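Local coordinates for protein endonuclease V isoform X2 (Ciona intestinalis, PDB 6OZI) that probably cleaves nucleic acid strands near inosine with the help of metal ions, as an endonuclease V acting mainly on RNA, at residues A[223-226]-A[227-231]; A[191-194]-A[195-198]. The protein carries 1 engineered substitution. All blocks are in the same frame, centred on the assembly; numbering follows the deposited sequence.

Overall arrangement
Both contacts are local, a helix start and a loop between two strands, on the nucleic-acid-binding side of one endonuclease V domain, their centres about 13 Å apart. Interaction 2 comes first along the chain, in the loop joining strand 184-190 to the antiparallel strand 200-206 of the mixed sheet. Interaction 1 follows after helix 210-219, where residues 223-226 lead into helix 227-243. The two loops touch: Arg224 reaches back with NE to the carbonyl oxygen of Lys198, probably as a hydrogen bond, and Ala193 and Val196 pack against Thr223 and Arg224. Together they line successive phosphates of DNA chain D, from DC11 through DA12 and DG13 to DC14, holding the backbone of one strand.

Interaction 1: A[223-226]-A[227-231]; sequences TRIP and EPIKM. With nucleotides of chain D.
The ammonium group of Lys230 makes three polar contacts. Its NZ donates to Thr223 OG1 at 2.6 Å, the two side chains crossing at about a right angle; it forms a salt bridge with Glu227 OE2 at 3.0 Å, on the syn side of that carboxylate; and it donates to OP2 of DC11 of chain D. Starting out opposite its own amide nitrogen (chi1 174°) and bending at chi3, the lysine chain runs back from the helix over the loop to reach all three. Replacing the lysine by alanine removes NZ and would probably leave the DC11 phosphate and Glu227 without their positive partner here and Thr223 OG1 without its donor. A water bridges the turn, accepting from Thr223 N and lying within hydrogen-bonding distance of Ile225 O and Glu227 OE2. Arg224 adds a main-chain grip on the DNA, its N donating to OP1 of DA12 of chain D at 2.9 Å.

Apolar contact joins the loop to the first turn of the helix: Ile225 CG2 meets Ile229 CG2 at 3.5 Å, the two side chains at about a right angle, while Pro226 CD lies more loosely by Ile229 CD1. Pro226 and Ile229 also reach Leu114 on strand 112-116.

Lys230 N bonds to Pro226 O at 2.9 Å in a nearly straight hydrogen bond (N-H...O 170°), closing the first turn of helix 227-243. Pro226 thus takes the N-cap position, in a helix start whose preceding loop and first turn together hold DNA phosphates.

Interaction 2: A[191-194]-A[195-198]; sequences LYAP and KVEK. With nucleotides of chain D.
Leu191 swings CG opposite its own amide nitrogen (chi1 -162°) and so extends toward the chain that returns beyond the turn, where CD2 lies 3.1 Å from Val196 O and CG is 4.2 Å from Val196 CG1. Val196 likewise turns CG1 away from its N (chi1 166°), which places CG2 beside that N, where it packs 3.8 Å from Ala193 CB. The leucine and valine side chains run alongside one another, pointing opposite ways. The leucine methyls rest against the backbone carbonyls of Val196 and Glu197, and apolar side-chain contact is limited to the Leu191-Val196 and Ala193-Val196 pairs. Lys195 turns the chain between them with positive phi, in a left-handed helical conformation.

Residues 196-198 grip the DNA mainly through their backbone. Glu197 N and Lys198 N both donate to OP1 of DG13 of chain D, at 2.8 Å and 2.9 Å, so one phosphate oxygen is held by two consecutive amides. Val196 CG2 sits 3.2 Å from OP1 of DA12 of chain D, and Lys198 NZ makes a weak bond to OP2 of DC14 of chain D.

This hairpin-like loop joins strand 184-190 to strand 200-206; Leu191 packs against Phe164 and Arg168 of helix 157-169, and Tyr192 against Ala214 and Lys218 of helix 210-219.

Interaction 1: A[223-226]-A[227-231]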
loop_
_atom_site.group_PDB
_atom_site.type_symbol
_atom_site.label_atom_id
_atom_site.label_comp_id
_atom_site.label_asym_id
_atom_site.label_seq_id
_atom_site.Cartn_x
_atom_site.Cartn_y
_atom_site.Cartn_z
ATOM N N THR A 223 -10.109 8.560 10.895
ATOM C CA THR A 223 -10.057 7.132 10.636
ATOM C C THR A 223 -9.309 6.465 11.795
ATOM O O THR A 223 -9.016 7.104 12.809
ATOM C CB THR A 223 -9.402 6.874 9.274
ATOM O OG1 THR A 223 -8.068 7.393 9.271
ATOM C CG2 THR A 223 -10.202 7.557 8.167
ATOM N N ARG A 224 -8.992 5.175 11.642
ATOM C CA ARG A 224 -8.428 4.414 12.755
ATOM C C ARG A 224 -7.144 5.054 13.278
ATOM O O ARG A 224 -6.948 5.176 14.493
ATOM C CB ARG A 224 -8.166 2.965 12.336
ATOM C CG ARG A 224 -7.642 2.082 13.466
ATOM C CD ARG A 224 -7.331 0.666 12.979
ATOM N NE ARG A 224 -6.746 -0.172 14.027
ATOM C CZ ARG A 224 -5.471 -0.558 14.067
ATOM N NH1 ARG A 224 -4.631 -0.194 13.114
ATOM N NH2 ARG A 224 -5.035 -1.319 15.062
ATOM N N ILE A 225 -6.252 5.450 12.378
ATOM C CA ILE A 225 -4.978 6.056 12.756
ATOM C C ILE A 225 -5.206 7.553 12.956
ATOM O O ILE A 225 -5.505 8.254 11.977
ATOM C CB ILE A 225 -3.900 5.803 11.698
ATOM C CG1 ILE A 225 -3.841 4.314 11.334
ATOM C CG2 ILE A 225 -2.564 6.295 12.192
ATOM C CD1 ILE A 225 -3.598 3.405 12.502
ATOM N N PRO A 226 -5.048 8.078 14.168
ATOM C CA PRO A 226 -5.271 9.513 14.392
ATOM C C PRO A 226 -4.439 10.379 13.454
ATOM O O PRO A 226 -3.315 10.027 13.076
ATOM C CB PRO A 226 -4.857 9.710 15.854
ATOM C CG PRO A 226 -5.078 8.374 16.479
ATOM C CD PRO A 226 -4.708 7.372 15.415
ATOM N N GLU A 227 -5.003 11.534 13.101
ATOM C CA GLU A 227 -4.444 12.377 12.043
ATOM C C GLU A 227 -2.969 12.738 12.217
ATOM O O GLU A 227 -2.223 12.642 11.228
ATOM C CB GLU A 227 -5.310 13.639 11.906
ATOM C CG GLU A 227 -6.708 13.369 11.368
ATOM C CD GLU A 227 -6.685 12.741 9.976
ATOM O OE1 GLU A 227 -6.321 13.437 9.006
ATOM O OE2 GLU A 227 -7.029 11.548 9.856
ATOM N N PRO A 228 -2.480 13.176 13.388
ATOM C CA PRO A 228 -1.049 13.542 13.465
ATOM C C PRO A 228 -0.122 12.365 13.203
ATOM O O PRO A 228 0.902 12.503 12.515
ATOM C CB PRO A 228 -0.899 14.080 14.895
ATOM C CG PRO A 228 -2.292 14.425 15.334
ATOM C CD PRO A 228 -3.174 13.424 14.669
ATOM N N ILE A 229 -0.475 11.192 13.727
ATOM C CA ILE A 229 0.292 9.985 13.444
ATOM C C ILE A 229 0.240 9.664 11.959
ATOM O O ILE A 229 1.270 9.399 11.321
ATOM C CB ILE A 229 -0.244 8.818 14.286
ATOM C CG1 ILE A 229 0.018 9.093 15.768
ATOM C CG2 ILE A 229 0.344 7.501 13.820
ATOM C CD1 ILE A 229 -0.683 8.155 16.668
ATOM N N LYS A 230 -0.964 9.708 11.387
ATOM C CA LYS A 230 -1.138 9.435 9.968
ATOM C C LYS A 230 -0.228 10.321 9.130
ATOM O O LYS A 230 0.452 9.847 8.209
ATOM C CB LYS A 230 -2.609 9.636 9.586
ATOM C CG LYS A 230 -2.879 9.529 8.094
ATOM C CD LYS A 230 -4.320 9.886 7.736
ATOM C CE LYS A 230 -5.308 8.934 8.393
ATOM N NZ LYS A 230 -6.718 9.230 7.986
ATOM N N MET A 231 -0.176 11.612 9.460
ATOM C CA MET A 231 0.573 12.538 8.627
ATOM C C MET A 231 2.078 12.343 8.791
ATOM O O MET A 231 2.811 12.280 7.795
ATOM C CB MET A 231 0.135 13.969 8.928
ATOM C CG MET A 231 -1.332 14.165 8.608
ATOM S SD MET A 231 -1.623 13.745 6.882
ATOM C CE MET A 231 -3.395 13.972 6.736
ATOM P P DA D 12 -9.381 3.098 8.537
ATOM O OP1 DA D 12 -10.300 3.601 9.582
ATOM O OP2 DA D 12 -7.911 3.182 8.718
ATOM O "O5'" DA D 12 -9.739 1.575 8.209
ATOM C "C5'" DA D 12 -11.093 1.148 8.235
ATOM C "C4'" DA D 12 -11.202 -0.286 7.776
ATOM O "O4'" DA D 12 -10.830 -0.357 6.385
ATOM C "C3'" DA D 12 -10.281 -1.260 8.493
ATOM O "O3'" DA D 12 -10.956 -1.825 9.609
ATOM C "C2'" DA D 12 -10.008 -2.313 7.422
ATOM C "C1'" DA D 12 -10.029 -1.494 6.143
ATOM N N9 DA D 12 -8.704 -1.055 5.721
ATOM C C8 DA D 12 -8.011 0.039 6.157
ATOM N N7 DA D 12 -6.832 0.178 5.595
ATOM C C5 DA D 12 -6.747 -0.904 4.741
ATOM C C6 DA D 12 -5.744 -1.338 3.858
ATOM N N6 DA D 12 -4.589 -0.696 3.679
ATOM N N1 DA D 12 -5.982 -2.459 3.158
ATOM C C2 DA D 12 -7.148 -3.096 3.337
ATOM N N3 DA D 12 -8.158 -2.793 4.134
ATOM C C4 DA D 12 -7.894 -1.674 4.813
ATOM P P DC D 11 -7.657 8.287 4.602
ATOM O OP1 DC D 11 -8.500 9.503 4.578
ATOM O OP2 DC D 11 -6.296 8.307 5.187
ATOM O "O5'" DC D 11 -8.485 7.193 5.386
ATOM C "C5'" DC D 11 -8.005 5.881 5.442
ATOM C "C4'" DC D 11 -9.124 4.908 5.179
ATOM O "O4'" DC D 11 -9.059 4.466 3.815
ATOM C "C3'" DC D 11 -9.056 3.658 6.017
ATOM O "O3'" DC D 11 -9.775 3.879 7.196
ATOM C "C2'" DC D 11 -9.732 2.608 5.140
ATOM C "C1'" DC D 11 -9.467 3.119 3.728
ATOM N N1 DC D 11 -8.426 2.363 2.969
ATOM C C2 DC D 11 -8.756 1.143 2.386
ATOM O O2 DC D 11 -9.897 0.700 2.546
ATOM N N3 DC D 11 -7.817 0.479 1.672
ATOM C C4 DC D 11 -6.602 0.997 1.521
ATOM N N4 DC D 11 -5.707 0.305 0.806
ATOM C C5 DC D 11 -6.244 2.248 2.107
ATOM C C6 DC D 11 -7.181 2.893 2.810
HETATM O O HOH W 1 -7.666 9.856 11.742
#

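Interaction 2: A[191-194]-A[195-198]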
loop_
_atom_site.group_PDB
_atom_site.type_symbol
_atom_site.label_atom_id
_atom_site.label_comp_id
_atom_site.label_asym_id
_atom_site.label_seq_id
_atom_site.Cartn_x
_atom_site.Cartn_y
_atom_site.Cartn_z
ATOM N N LEU A 191 -11.694 2.272 20.356
ATOM C CA LEU A 191 -12.232 2.174 19.003
ATOM C C LEU A 191 -13.113 3.403 18.801
ATOM O O LEU A 191 -14.278 3.412 19.208
ATOM C CB LEU A 191 -13.007 0.875 18.837
ATOM C CG LEU A 191 -13.306 0.342 17.441
ATOM C CD1 LEU A 191 -13.826 -1.079 17.581
ATOM C CD2 LEU A 191 -14.329 1.216 16.716
ATOM N N TYR A 192 -12.571 4.425 18.142
ATOM C CA TYR A 192 -13.284 5.681 17.966
ATOM C C TYR A 192 -13.737 5.927 16.540
ATOM O O TYR A 192 -14.788 6.539 16.339
ATOM C CB TYR A 192 -12.402 6.859 18.407
ATOM C CG TYR A 192 -12.061 6.851 19.879
ATOM C CD1 TYR A 192 -13.006 6.488 20.826
ATOM C CD2 TYR A 192 -10.786 7.190 20.320
ATOM C CE1 TYR A 192 -12.698 6.483 22.175
ATOM C CE2 TYR A 192 -10.466 7.185 21.668
ATOM C CZ TYR A 192 -11.425 6.829 22.590
ATOM O OH TYR A 192 -11.113 6.819 23.930
ATOM N N ALA A 193 -13.012 5.415 15.559
ATOM C CA ALA A 193 -13.341 5.678 14.170
ATOM C C ALA A 193 -14.508 4.808 13.715
ATOM O O ALA A 193 -14.666 3.677 14.176
ATOM C CB ALA A 193 -12.133 5.406 13.284
ATOM N N PRO A 194 -15.336 5.311 12.808
ATOM C CA PRO A 194 -16.397 4.473 12.246
ATOM C C PRO A 194 -15.811 3.426 11.312
ATOM O O PRO A 194 -14.666 3.525 10.859
ATOM C CB PRO A 194 -17.282 5.470 11.487
ATOM C CG PRO A 194 -16.350 6.575 11.109
ATOM C CD PRO A 194 -15.346 6.677 12.250
ATOM N N LYS A 195 -16.604 2.380 11.069
ATOM C CA LYS A 195 -16.255 1.309 10.131
ATOM C C LYS A 195 -14.949 0.614 10.521
ATOM O O LYS A 195 -14.241 0.070 9.668
ATOM C CB LYS A 195 -16.166 1.861 8.701
ATOM C CG LYS A 195 -17.410 2.626 8.281
ATOM C CD LYS A 195 -17.323 3.194 6.874
ATOM C CE LYS A 195 -18.614 3.943 6.537
ATOM N NZ LYS A 195 -18.795 4.222 5.075
ATOM N N VAL A 196 -14.613 0.638 11.810
ATOM C CA VAL A 196 -13.399 0.030 12.340
ATOM C C VAL A 196 -13.779 -0.964 13.429
ATOM O O VAL A 196 -14.615 -0.661 14.289
ATOM C CB VAL A 196 -12.443 1.110 12.890
ATOM C CG1 VAL A 196 -11.339 0.490 13.742
ATOM C CG2 VAL A 196 -11.851 1.916 11.752
ATOM N N GLU A 197 -13.158 -2.147 13.404
ATOM C CA GLU A 197 -13.314 -3.109 14.487
ATOM C C GLU A 197 -12.031 -3.385 15.252
ATOM O O GLU A 197 -12.103 -3.946 16.354
ATOM C CB GLU A 197 -13.854 -4.449 13.958
ATOM C CG GLU A 197 -15.280 -4.397 13.445
ATOM C CD GLU A 197 -15.776 -5.754 12.995
ATOM O OE1 GLU A 197 -15.434 -6.765 13.647
ATOM O OE2 GLU A 197 -16.503 -5.817 11.983
ATOM N N LYS A 198 -10.871 -3.019 14.708
ATOM C CA LYS A 198 -9.598 -3.303 15.349
ATOM C C LYS A 198 -9.232 -2.170 16.300
ATOM O O LYS A 198 -9.050 -1.030 15.851
ATOM C CB LYS A 198 -8.515 -3.493 14.299
ATOM C CG LYS A 198 -7.284 -4.229 14.775
ATOM C CD LYS A 198 -6.390 -4.607 13.592
ATOM C CE LYS A 198 -5.035 -5.143 14.050
ATOM N NZ LYS A 198 -5.145 -6.491 14.686
ATOM P P DG D 13 -10.126 -2.556 10.774
ATOM O OP1 DG D 13 -11.068 -3.043 11.801
ATOM O OP2 DG D 13 -8.998 -1.673 11.132
ATOM O "O5'" DG D 13 -9.495 -3.827 10.068
ATOM C "C5'" DG D 13 -10.314 -4.912 9.695
ATOM C "C4'" DG D 13 -9.470 -5.977 9.042
ATOM O "O4'" DG D 13 -8.762 -5.405 7.922
ATOM C "C3'" DG D 13 -8.388 -6.551 9.957
ATOM O "O3'" DG D 13 -8.711 -7.868 10.315
ATOM C "C2'" DG D 13 -7.102 -6.503 9.125
ATOM C "C1'" DG D 13 -7.602 -6.156 7.734
ATOM N N9 DG D 13 -6.630 -5.389 6.976
ATOM C C8 DG D 13 -6.251 -4.081 7.166
ATOM N N7 DG D 13 -5.319 -3.687 6.336
ATOM C C5 DG D 13 -5.067 -4.813 5.559
ATOM C C6 DG D 13 -4.153 -5.010 4.497
ATOM O O6 DG D 13 -3.357 -4.195 4.003
ATOM N N1 DG D 13 -4.224 -6.308 3.993
ATOM C C2 DG D 13 -5.065 -7.289 4.462
ATOM N N2 DG D 13 -4.994 -8.480 3.858
ATOM N N3 DG D 13 -5.915 -7.118 5.457
ATOM C C4 DG D 13 -5.862 -5.864 5.954
ATOM P P DA D 12 -9.381 3.098 8.537
ATOM O OP1 DA D 12 -10.300 3.601 9.582
ATOM O OP2 DA D 12 -7.911 3.182 8.718
ATOM O "O5'" DA D 12 -9.739 1.575 8.209
ATOM C "C5'" DA D 12 -11.093 1.148 8.235
ATOM C "C4'" DA D 12 -11.202 -0.286 7.776
ATOM O "O4'" DA D 12 -10.830 -0.357 6.385
ATOM C "C3'" DA D 12 -10.281 -1.260 8.493
ATOM O "O3'" DA D 12 -10.956 -1.825 9.609
ATOM C "C2'" DA D 12 -10.008 -2.313 7.422
ATOM C "C1'" DA D 12 -10.029 -1.494 6.143
ATOM N N9 DA D 12 -8.704 -1.055 5.721
ATOM C C8 DA D 12 -8.011 0.039 6.157
ATOM N N7 DA D 12 -6.832 0.178 5.595
ATOM C C5 DA D 12 -6.747 -0.904 4.741
ATOM C C6 DA D 12 -5.744 -1.338 3.858
ATOM N N6 DA D 12 -4.589 -0.696 3.679
ATOM N N1 DA D 12 -5.982 -2.459 3.158
ATOM C C2 DA D 12 -7.148 -3.096 3.337
ATOM N N3 DA D 12 -8.158 -2.793 4.134
ATOM C C4 DA D 12 -7.894 -1.674 4.813
ATOM P P DC D 14 -7.754 -8.672 11.323
ATOM O OP1 DC D 14 -8.600 -9.736 11.908
ATOM O OP2 DC D 14 -6.995 -7.713 12.167
ATOM O "O5'" DC D 14 -6.669 -9.339 10.379
ATOM C "C5'" DC D 14 -6.991 -10.495 9.655
ATOM C "C4'" DC D 14 -5.803 -10.909 8.827
ATOM O "O4'" DC D 14 -5.388 -9.785 8.038
ATOM C "C3'" DC D 14 -4.577 -11.285 9.646
ATOM O "O3'" DC D 14 -4.537 -12.690 9.836
ATOM C "C2'" DC D 14 -3.395 -10.807 8.799
ATOM C "C1'" DC D 14 -4.038 -9.951 7.708
ATOM N N1 DC D 14 -3.398 -8.625 7.566
ATOM C C2 DC D 14 -2.373 -8.489 6.645
ATOM O O2 DC D 14 -2.053 -9.481 5.985
ATOM N N3 DC D 14 -1.769 -7.286 6.497
ATOM C C4 DC D 14 -2.156 -6.252 7.256
ATOM N N4 DC D 14 -1.529 -5.082 7.078
ATOM C C5 DC D 14 -3.210 -6.374 8.214
ATOM C C6 DC D 14 -3.795 -7.572 8.338
#